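Local coordinates for protein (GYP1P) (Saccharomyces cerevisiae, PDB 1FKM) that stimulates GTP hydrolysis by Ypt/Rab-type GTPases such as YPT1 and YPT7 through its Rab-GAP TBC domain, supplying arginine and glutamine fingers in trans, at residues Lys66-Ser71 against Leu174-Phe179; Lys73-Asp78 against Ile116-Ala121. One frame throughout, in Å; residues are numbered along the deposited sequence.

Contact 1 (Lys66-Ser71 against Leu174-Phe179); sequences KEYRDS and LEADTF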
ATOM      1  N   LYS A  66       1.333  -2.541  23.097  1.00 26.70           N
ATOM      2  CA  LYS A  66       2.325  -2.707  24.151  1.00 28.39           C
ATOM      3  C   LYS A  66       3.510  -3.503  23.598  1.00 27.92           C
ATOM      4  O   LYS A  66       4.667  -3.227  23.929  1.00 28.99           O
ATOM      5  CB  LYS A  66       1.713  -3.450  25.341  1.00 36.62           C
ATOM      6  CG  LYS A  66       2.676  -3.666  26.499  1.00 40.16           C
ATOM      7  CD  LYS A  66       2.001  -4.413  27.640  1.00 43.38           C
ATOM      8  CE  LYS A  66       2.974  -4.669  28.780  1.00 47.11           C
ATOM      9  NZ  LYS A  66       4.116  -5.521  28.343  1.00 48.47           N
ATOM     10  N   GLU A  67       3.220  -4.490  22.752  1.00 26.99           N
ATOM     11  CA  GLU A  67       4.267  -5.318  22.151  1.00 27.91           C
ATOM     12  C   GLU A  67       5.171  -4.473  21.253  1.00 26.70           C
ATOM     13  O   GLU A  67       6.390  -4.657  21.224  1.00 25.42           O
ATOM     14  CB  GLU A  67       3.647  -6.448  21.323  1.00 35.34           C
ATOM     15  CG  GLU A  67       4.620  -7.563  20.981  1.00 37.76           C
ATOM     16  CD  GLU A  67       4.032  -8.593  20.034  1.00 39.46           C
ATOM     17  OE1 GLU A  67       2.798  -8.783  20.041  1.00 39.96           O
ATOM     18  OE2 GLU A  67       4.811  -9.227  19.290  1.00 42.99           O
ATOM     19  N   TYR A  68       4.565  -3.557  20.503  1.00 26.95           N
ATOM     20  CA  TYR A  68       5.329  -2.672  19.627  1.00 25.34           C
ATOM     21  C   TYR A  68       6.327  -1.891  20.480  1.00 26.01           C
ATOM     22  O   TYR A  68       7.523  -1.855  20.187  1.00 27.44           O
ATOM     23  CB  TYR A  68       4.394  -1.691  18.924  1.00 21.83           C
ATOM     24  CG  TYR A  68       5.116  -0.611  18.155  1.00 20.50           C
ATOM     25  CD1 TYR A  68       5.768  -0.903  16.958  1.00 21.28           C
ATOM     26  CD2 TYR A  68       5.173   0.700  18.636  1.00 22.08           C
ATOM     27  CE1 TYR A  68       6.461   0.075  16.257  1.00 20.92           C
ATOM     28  CE2 TYR A  68       5.869   1.696  17.935  1.00 20.93           C
ATOM     29  CZ  TYR A  68       6.511   1.368  16.750  1.00 21.11           C
ATOM     30  OH  TYR A  68       7.223   2.320  16.055  1.00 20.70           O
ATOM     31  N   ARG A  69       5.815  -1.274  21.539  1.00 25.28           N
ATOM     32  CA  ARG A  69       6.625  -0.479  22.459  1.00 29.10           C
ATOM     33  C   ARG A  69       7.771  -1.289  23.060  1.00 29.69           C
ATOM     34  O   ARG A  69       8.925  -0.854  23.043  1.00 28.59           O
ATOM     35  CB  ARG A  69       5.747   0.072  23.588  1.00 32.23           C
ATOM     36  CG  ARG A  69       4.778   1.179  23.176  1.00 33.21           C
ATOM     37  CD  ARG A  69       3.952   1.636  24.372  1.00 33.15           C
ATOM     38  NE  ARG A  69       3.205   2.867  24.121  1.00 36.99           N
ATOM     39  CZ  ARG A  69       2.122   2.957  23.352  1.00 38.68           C
ATOM     40  NH1 ARG A  69       1.642   1.881  22.746  1.00 39.96           N
ATOM     41  NH2 ARG A  69       1.518   4.129  23.186  1.00 36.41           N
ATOM     42  N   ASP A  70       7.449  -2.466  23.592  1.00 32.98           N
ATOM     43  CA  ASP A  70       8.461  -3.327  24.197  1.00 34.26           C
ATOM     44  C   ASP A  70       9.523  -3.748  23.191  1.00 35.32           C
ATOM     45  O   ASP A  70      10.718  -3.744  23.497  1.00 34.43           O
ATOM     46  CB  ASP A  70       7.823  -4.578  24.806  1.00 39.18           C
ATOM     47  CG  ASP A  70       6.855  -4.257  25.927  1.00 40.99           C
ATOM     48  OD1 ASP A  70       7.022  -3.205  26.582  1.00 41.04           O
ATOM     49  OD2 ASP A  70       5.933  -5.070  26.163  1.00 45.22           O
ATOM     50  N   SER A  71       9.086  -4.113  21.991  1.00 30.55           N
ATOM     51  CA  SER A  71      10.012  -4.539  20.949  1.00 33.21           C
ATOM     52  C   SER A  71      10.974  -3.418  20.580  1.00 35.47           C
ATOM     53  O   SER A  71      12.168  -3.644  20.388  1.00 35.36           O
ATOM     54  CB  SER A  71       9.242  -4.981  19.705  1.00 35.90           C
ATOM     55  OG  SER A  71       8.444  -6.115  19.977  1.00 39.71           O
ATOM     56  N   LEU A 174      -0.480   4.817  16.928  1.00 19.67           N
ATOM     57  CA  LEU A 174      -0.588   4.910  15.473  1.00 18.76           C
ATOM     58  C   LEU A 174       0.566   4.138  14.832  1.00 18.74           C
ATOM     59  O   LEU A 174       0.375   3.386  13.869  1.00 17.07           O
ATOM     60  CB  LEU A 174      -0.540   6.381  15.039  1.00 22.43           C
ATOM     61  CG  LEU A 174      -0.367   6.654  13.534  1.00 23.30           C
ATOM     62  CD1 LEU A 174      -1.609   6.197  12.785  1.00 26.03           C
ATOM     63  CD2 LEU A 174      -0.118   8.133  13.302  1.00 25.57           C
ATOM     64  N   GLU A 175       1.765   4.334  15.379  1.00 18.04           N
ATOM     65  CA  GLU A 175       2.964   3.658  14.896  1.00 17.42           C
ATOM     66  C   GLU A 175       2.803   2.146  14.981  1.00 17.14           C
ATOM     67  O   GLU A 175       3.151   1.421  14.055  1.00 15.81           O
ATOM     68  CB  GLU A 175       4.186   4.077  15.728  1.00 20.31           C
ATOM     69  CG  GLU A 175       4.803   5.410  15.322  1.00 21.36           C
ATOM     70  CD  GLU A 175       5.935   5.836  16.245  1.00 24.28           C
ATOM     71  OE1 GLU A 175       6.687   4.962  16.733  1.00 24.37           O
ATOM     72  OE2 GLU A 175       6.082   7.053  16.471  1.00 25.97           O
ATOM     73  N   ALA A 176       2.284   1.678  16.110  1.00 17.59           N
ATOM     74  CA  ALA A 176       2.083   0.248  16.326  1.00 17.19           C
ATOM     75  C   ALA A 176       1.096  -0.337  15.306  1.00 16.47           C
ATOM     76  O   ALA A 176       1.373  -1.363  14.676  1.00 17.18           O
ATOM     77  CB  ALA A 176       1.577   0.013  17.749  1.00 16.64           C
ATOM     78  N   ASP A 177      -0.050   0.316  15.142  1.00 16.80           N
ATOM     79  CA  ASP A 177      -1.047  -0.168  14.192  1.00 17.60           C
ATOM     80  C   ASP A 177      -0.459  -0.206  12.781  1.00 18.06           C
ATOM     81  O   ASP A 177      -0.650  -1.175  12.052  1.00 17.54           O
ATOM     82  CB  ASP A 177      -2.287   0.728  14.194  1.00 18.73           C
ATOM     83  CG  ASP A 177      -3.057   0.671  15.509  1.00 22.54           C
ATOM     84  OD1 ASP A 177      -2.713  -0.156  16.387  1.00 21.17           O
ATOM     85  OD2 ASP A 177      -4.022   1.455  15.657  1.00 23.66           O
ATOM     86  N   THR A 178       0.252   0.854  12.408  1.00 17.05           N
ATOM     87  CA  THR A 178       0.865   0.946  11.090  1.00 16.23           C
ATOM     88  C   THR A 178       1.869  -0.190  10.906  1.00 17.16           C
ATOM     89  O   THR A 178       1.878  -0.875   9.877  1.00 17.12           O
ATOM     90  CB  THR A 178       1.567   2.314  10.921  1.00 15.98           C
ATOM     91  OG1 THR A 178       0.600   3.363  11.079  1.00 18.65           O
ATOM     92  CG2 THR A 178       2.200   2.433   9.536  1.00 17.02           C
ATOM     93  N   PHE A 179       2.708  -0.392  11.916  1.00 16.61           N
ATOM     94  CA  PHE A 179       3.723  -1.448  11.898  1.00 16.43           C
ATOM     95  C   PHE A 179       3.137  -2.853  11.719  1.00 16.47           C
ATOM     96  O   PHE A 179       3.600  -3.634  10.875  1.00 16.92           O
ATOM     97  CB  PHE A 179       4.528  -1.413  13.201  1.00 18.47           C
ATOM     98  CG  PHE A 179       5.374  -2.632  13.417  1.00 19.17           C
ATOM     99  CD1 PHE A 179       6.541  -2.823  12.686  1.00 20.33           C
ATOM    100  CD2 PHE A 179       4.980  -3.615  14.329  1.00 20.69           C
ATOM    101  CE1 PHE A 179       7.308  -3.980  12.853  1.00 21.73           C
ATOM    102  CE2 PHE A 179       5.740  -4.776  14.503  1.00 20.72           C
ATOM    103  CZ  PHE A 179       6.904  -4.959  13.764  1.00 20.81           C
TER
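The side chain of Y68 leaves its helix with CG trans to the backbone N (chi1 172°), which lays the ring across 174-179 and carries its hydroxyl to E175. F179 also has CG trans to its own N, and this swings its ring along the flank of the tyrosine. Y68 OH donates to E175 OE1 at 2.8 Å, using the anti lone pair, the one turned away from the second carboxylate oxygen. E175 OE1 lies in the plane of the tyrosine ring, at its edge, while the carboxylate itself stands nearly upright to the ring, the two planes 85° apart. The chain of E175 runs extended beyond CG, and its other oxygen, OE2, takes a salt bridge from R115 and a hydrogen bond from S112, so the carboxylate is gripped from both ends. It is probably kept ionised by the arginine. One face of Y68 rests on the backbone of the second helix: A176 CA makes a CH-pi contact 3.9 Å from the ring centroid. Near the root of the side chain, Y68 CB touches A176 CB at 3.5 Å, and the small alanine lets the CA atoms of Y68 and A176 come to 5.5 Å. F179 CD2 meets Y68 CD1 at 3.9 Å near the tyrosine's ring plane, the two rings being oblique to each other. In place of Y68, an alanine is likely to leave E175 OE1 without its phenol donor and open a gap over A176 and beside F179. The axes of 66-71 and 174-179 approach to 9.1 Å at 95°; these segments lie on helices 57-74 and 168-186, which the R69-D173 salt bridge also joins. Helix 107-123 packs on Y68 and F179 through L119, and helix 133-145 meets L174.

Contact 2 (Lys73-Asp78 against Ile116-Ala121); sequences KHTFSD and ILYLWA
Y118 is the first residue of 116-121 to meet 73-78. With CG trans to its backbone N (chi1 178°), the ring of Y118 is carried out to where 73-78 leaves the end of helix 57-74. There it meets both T75 and F76. T75 OG1 sits 3.3 Å from Y118 CE2, obliquely to the ring, too far from the phenol oxygen to bond to it. The contact buries this threonine hydroxyl, which has no hydrogen-bonding partner anywhere in the model, although T75 is poorly ordered and its exact position deserves caution. T75 O lies in the plane of the tyrosine ring, at its edge, 3.6 Å from Y118 OH. The ring of F76 is almost parallel to that of Y118, at 5°, but slid so far along that the two barely overlap, their centroids 5.9 Å apart; the nearest atoms are F76 CE1 and Y118 CE2, 3.9 Å apart. All this belongs to the all-helical TBC domain, at the point where helix 57-74 runs out into a loop that leads on to helix 83-93. That next helix holds Y118 as well, through an edge-to-face pairing with W87 and through contacts with D83 and I90. L119, one step further on, turns its CD1 methyl to T75 CG2 at 4.4 Å, a loose apolar touch. The same leucine lies against S71 and L72 on the last turn of helix 57-74.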
ATOM      1  N   LYS A  73      11.745  -0.846  22.492  1.00 48.81           N
ATOM      2  CA  LYS A  73      12.568  -0.580  23.666  1.00 52.56           C
ATOM      3  C   LYS A  73      13.706  -1.596  23.726  1.00 54.19           C
ATOM      4  O   LYS A  73      14.850  -1.252  24.020  1.00 54.49           O
ATOM      5  CB  LYS A  73      11.718  -0.686  24.932  1.00 61.88           C
ATOM      6  CG  LYS A  73      12.451  -0.336  26.213  1.00 64.25           C
ATOM      7  CD  LYS A  73      11.605  -0.660  27.435  1.00 66.74           C
ATOM      8  CE  LYS A  73      10.271   0.070  27.407  1.00 68.94           C
ATOM      9  NZ  LYS A  73       9.423  -0.292  28.579  1.00 70.12           N
ATOM     10  N   HIS A  74      13.376  -2.850  23.435  1.00 55.73           N
ATOM     11  CA  HIS A  74      14.347  -3.934  23.447  1.00 58.83           C
ATOM     12  C   HIS A  74      15.380  -3.780  22.334  1.00 60.34           C
ATOM     13  O   HIS A  74      16.553  -4.099  22.519  1.00 60.98           O
ATOM     14  CB  HIS A  74      13.623  -5.275  23.298  1.00 67.88           C
ATOM     15  CG  HIS A  74      14.534  -6.464  23.296  1.00 69.76           C
ATOM     16  ND1 HIS A  74      15.287  -6.829  24.391  1.00 70.12           N
ATOM     17  CD2 HIS A  74      14.805  -7.377  22.333  1.00 70.12           C
ATOM     18  CE1 HIS A  74      15.981  -7.916  24.104  1.00 70.12           C
ATOM     19  NE2 HIS A  74      15.707  -8.269  22.862  1.00 70.12           N
ATOM     20  N   THR A  75      14.946  -3.287  21.179  1.00 67.91           N
ATOM     21  CA  THR A  75      15.844  -3.116  20.042  1.00 69.03           C
ATOM     22  C   THR A  75      16.698  -1.846  20.106  1.00 69.89           C
ATOM     23  O   THR A  75      17.442  -1.549  19.170  1.00 70.12           O
ATOM     24  CB  THR A  75      15.058  -3.119  18.710  1.00 70.12           C
ATOM     25  OG1 THR A  75      15.976  -3.060  17.612  1.00 70.12           O
ATOM     26  CG2 THR A  75      14.123  -1.924  18.637  1.00 69.83           C
ATOM     27  N   PHE A  76      16.591  -1.100  21.203  1.00 66.39           N
ATOM     28  CA  PHE A  76      17.374   0.124  21.364  1.00 66.79           C
ATOM     29  C   PHE A  76      18.439  -0.004  22.446  1.00 67.20           C
ATOM     30  O   PHE A  76      18.141  -0.363  23.586  1.00 67.18           O
ATOM     31  CB  PHE A  76      16.471   1.320  21.689  1.00 65.40           C
ATOM     32  CG  PHE A  76      15.744   1.876  20.497  1.00 65.71           C
ATOM     33  CD1 PHE A  76      16.403   2.052  19.284  1.00 65.72           C
ATOM     34  CD2 PHE A  76      14.409   2.251  20.593  1.00 65.76           C
ATOM     35  CE1 PHE A  76      15.743   2.592  18.185  1.00 65.90           C
ATOM     36  CE2 PHE A  76      13.739   2.793  19.499  1.00 65.65           C
ATOM     37  CZ  PHE A  76      14.408   2.964  18.293  1.00 65.77           C
ATOM     38  N   SER A  77      19.679   0.303  22.070  1.00 70.12           N
ATOM     39  CA  SER A  77      20.827   0.241  22.971  1.00 70.12           C
ATOM     40  C   SER A  77      20.737  -0.905  23.975  1.00 70.12           C
ATOM     41  O   SER A  77      20.998  -0.725  25.166  1.00 70.12           O
ATOM     42  CB  SER A  77      20.990   1.576  23.708  1.00 70.12           C
ATOM     43  OG  SER A  77      19.800   1.950  24.381  1.00 70.12           O
ATOM     44  N   ASP A  78      20.370  -2.084  23.484  1.00 69.10           N
ATOM     45  CA  ASP A  78      20.249  -3.261  24.334  1.00 69.82           C
ATOM     46  C   ASP A  78      21.168  -4.376  23.844  1.00 70.12           C
ATOM     47  O   ASP A  78      22.022  -4.863  24.588  1.00 70.12           O
ATOM     48  CB  ASP A  78      18.802  -3.753  24.345  1.00 70.12           C
ATOM     49  CG  ASP A  78      18.611  -4.986  25.209  1.00 70.12           C
ATOM     50  OD1 ASP A  78      18.783  -4.883  26.443  1.00 70.12           O
ATOM     51  OD2 ASP A  78      18.294  -6.060  24.652  1.00 70.12           O
ATOM     52  N   ILE A 116       9.120   2.673  12.746  1.00 18.73           N
ATOM     53  CA  ILE A 116       8.322   1.609  12.144  1.00 19.57           C
ATOM     54  C   ILE A 116       9.153   0.749  11.198  1.00 18.73           C
ATOM     55  O   ILE A 116       9.154  -0.483  11.293  1.00 20.15           O
ATOM     56  CB  ILE A 116       7.125   2.195  11.356  1.00 18.20           C
ATOM     57  CG1 ILE A 116       6.147   2.867  12.326  1.00 18.22           C
ATOM     58  CG2 ILE A 116       6.434   1.090  10.569  1.00 18.99           C
ATOM     59  CD1 ILE A 116       5.053   3.696  11.640  1.00 18.08           C
ATOM     60  N   LEU A 117       9.867   1.396  10.285  1.00 15.04           N
ATOM     61  CA  LEU A 117      10.671   0.665   9.318  1.00 15.95           C
ATOM     62  C   LEU A 117      11.847  -0.040   9.964  1.00 17.05           C
ATOM     63  O   LEU A 117      12.220  -1.139   9.552  1.00 16.96           O
ATOM     64  CB  LEU A 117      11.174   1.607   8.225  1.00 17.87           C
ATOM     65  CG  LEU A 117      10.059   2.224   7.374  1.00 19.16           C
ATOM     66  CD1 LEU A 117      10.663   3.193   6.365  1.00 18.72           C
ATOM     67  CD2 LEU A 117       9.289   1.126   6.660  1.00 19.23           C
ATOM     68  N   TYR A 118      12.426   0.591  10.979  1.00 18.01           N
ATOM     69  CA  TYR A 118      13.566   0.000  11.669  1.00 19.95           C
ATOM     70  C   TYR A 118      13.145  -1.304  12.337  1.00 19.33           C
ATOM     71  O   TYR A 118      13.826  -2.325  12.207  1.00 20.61           O
ATOM     72  CB  TYR A 118      14.109   0.970  12.720  1.00 20.36           C
ATOM     73  CG  TYR A 118      15.263   0.413  13.520  1.00 23.24           C
ATOM     74  CD1 TYR A 118      16.489   0.135  12.914  1.00 22.61           C
ATOM     75  CD2 TYR A 118      15.124   0.150  14.883  1.00 26.75           C
ATOM     76  CE1 TYR A 118      17.555  -0.395  13.648  1.00 27.74           C
ATOM     77  CE2 TYR A 118      16.179  -0.381  15.628  1.00 29.07           C
ATOM     78  CZ  TYR A 118      17.390  -0.652  15.005  1.00 29.95           C
ATOM     79  OH  TYR A 118      18.425  -1.198  15.736  1.00 31.37           O
ATOM     80  N   LEU A 119      12.024  -1.270  13.053  1.00 19.48           N
ATOM     81  CA  LEU A 119      11.544  -2.466  13.740  1.00 21.11           C
ATOM     82  C   LEU A 119      11.239  -3.591  12.762  1.00 20.93           C
ATOM     83  O   LEU A 119      11.569  -4.752  13.017  1.00 21.59           O
ATOM     84  CB  LEU A 119      10.298  -2.152  14.574  1.00 19.04           C
ATOM     85  CG  LEU A 119       9.772  -3.345  15.386  1.00 22.81           C
ATOM     86  CD1 LEU A 119      10.873  -3.865  16.315  1.00 22.88           C
ATOM     87  CD2 LEU A 119       8.546  -2.928  16.183  1.00 21.81           C
ATOM     88  N   TRP A 120      10.606  -3.262  11.637  1.00 20.98           N
ATOM     89  CA  TRP A 120      10.297  -4.293  10.650  1.00 18.78           C
ATOM     90  C   TRP A 120      11.596  -4.872  10.091  1.00 20.20           C
ATOM     91  O   TRP A 120      11.727  -6.093   9.922  1.00 19.10           O
ATOM     92  CB  TRP A 120       9.465  -3.723   9.497  1.00 21.39           C
ATOM     93  CG  TRP A 120       9.056  -4.787   8.508  1.00 19.97           C
ATOM     94  CD1 TRP A 120       7.917  -5.539   8.537  1.00 22.24           C
ATOM     95  CD2 TRP A 120       9.819  -5.258   7.390  1.00 20.60           C
ATOM     96  NE1 TRP A 120       7.925  -6.452   7.506  1.00 22.34           N
ATOM     97  CE2 TRP A 120       9.082  -6.302   6.789  1.00 20.74           C
ATOM     98  CE3 TRP A 120      11.061  -4.904   6.841  1.00 20.37           C
ATOM     99  CZ2 TRP A 120       9.543  -6.996   5.666  1.00 22.05           C
ATOM    100  CZ3 TRP A 120      11.518  -5.595   5.726  1.00 21.60           C
ATOM    101  CH2 TRP A 120      10.761  -6.630   5.151  1.00 20.76           C
ATOM    102  N   ALA A 121      12.556  -4.000   9.797  1.00 19.35           N
ATOM    103  CA  ALA A 121      13.835  -4.442   9.241  1.00 19.69           C
ATOM    104  C   ALA A 121      14.585  -5.364  10.204  1.00 21.54           C
ATOM    105  O   ALA A 121      15.168  -6.367   9.790  1.00 21.98           O
ATOM    106  CB  ALA A 121      14.696  -3.235   8.891  1.00 23.84           C
TER

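How the contacts relate
Contact 1 and contact 2 lie with their centres 10 Å apart, on the same side of the chain's centre, and share helix 57-74. Its later turns cross helix 168-186 in contact 1, and its end with the loop after it meets helix 107-123 in contact 2. In sequence the order is 66-71, 73-78, 116-121, 174-179, so contact 2 is nested inside the loop closed by contact 1. L119 joins them physically: its CD2 lies 3.5 Å from Y68 CD1 and 3.6 Å from F179 CZ. The three helices thus pack together within the TBC domain, away from the arginine and glutamine fingers, R96 and Q131.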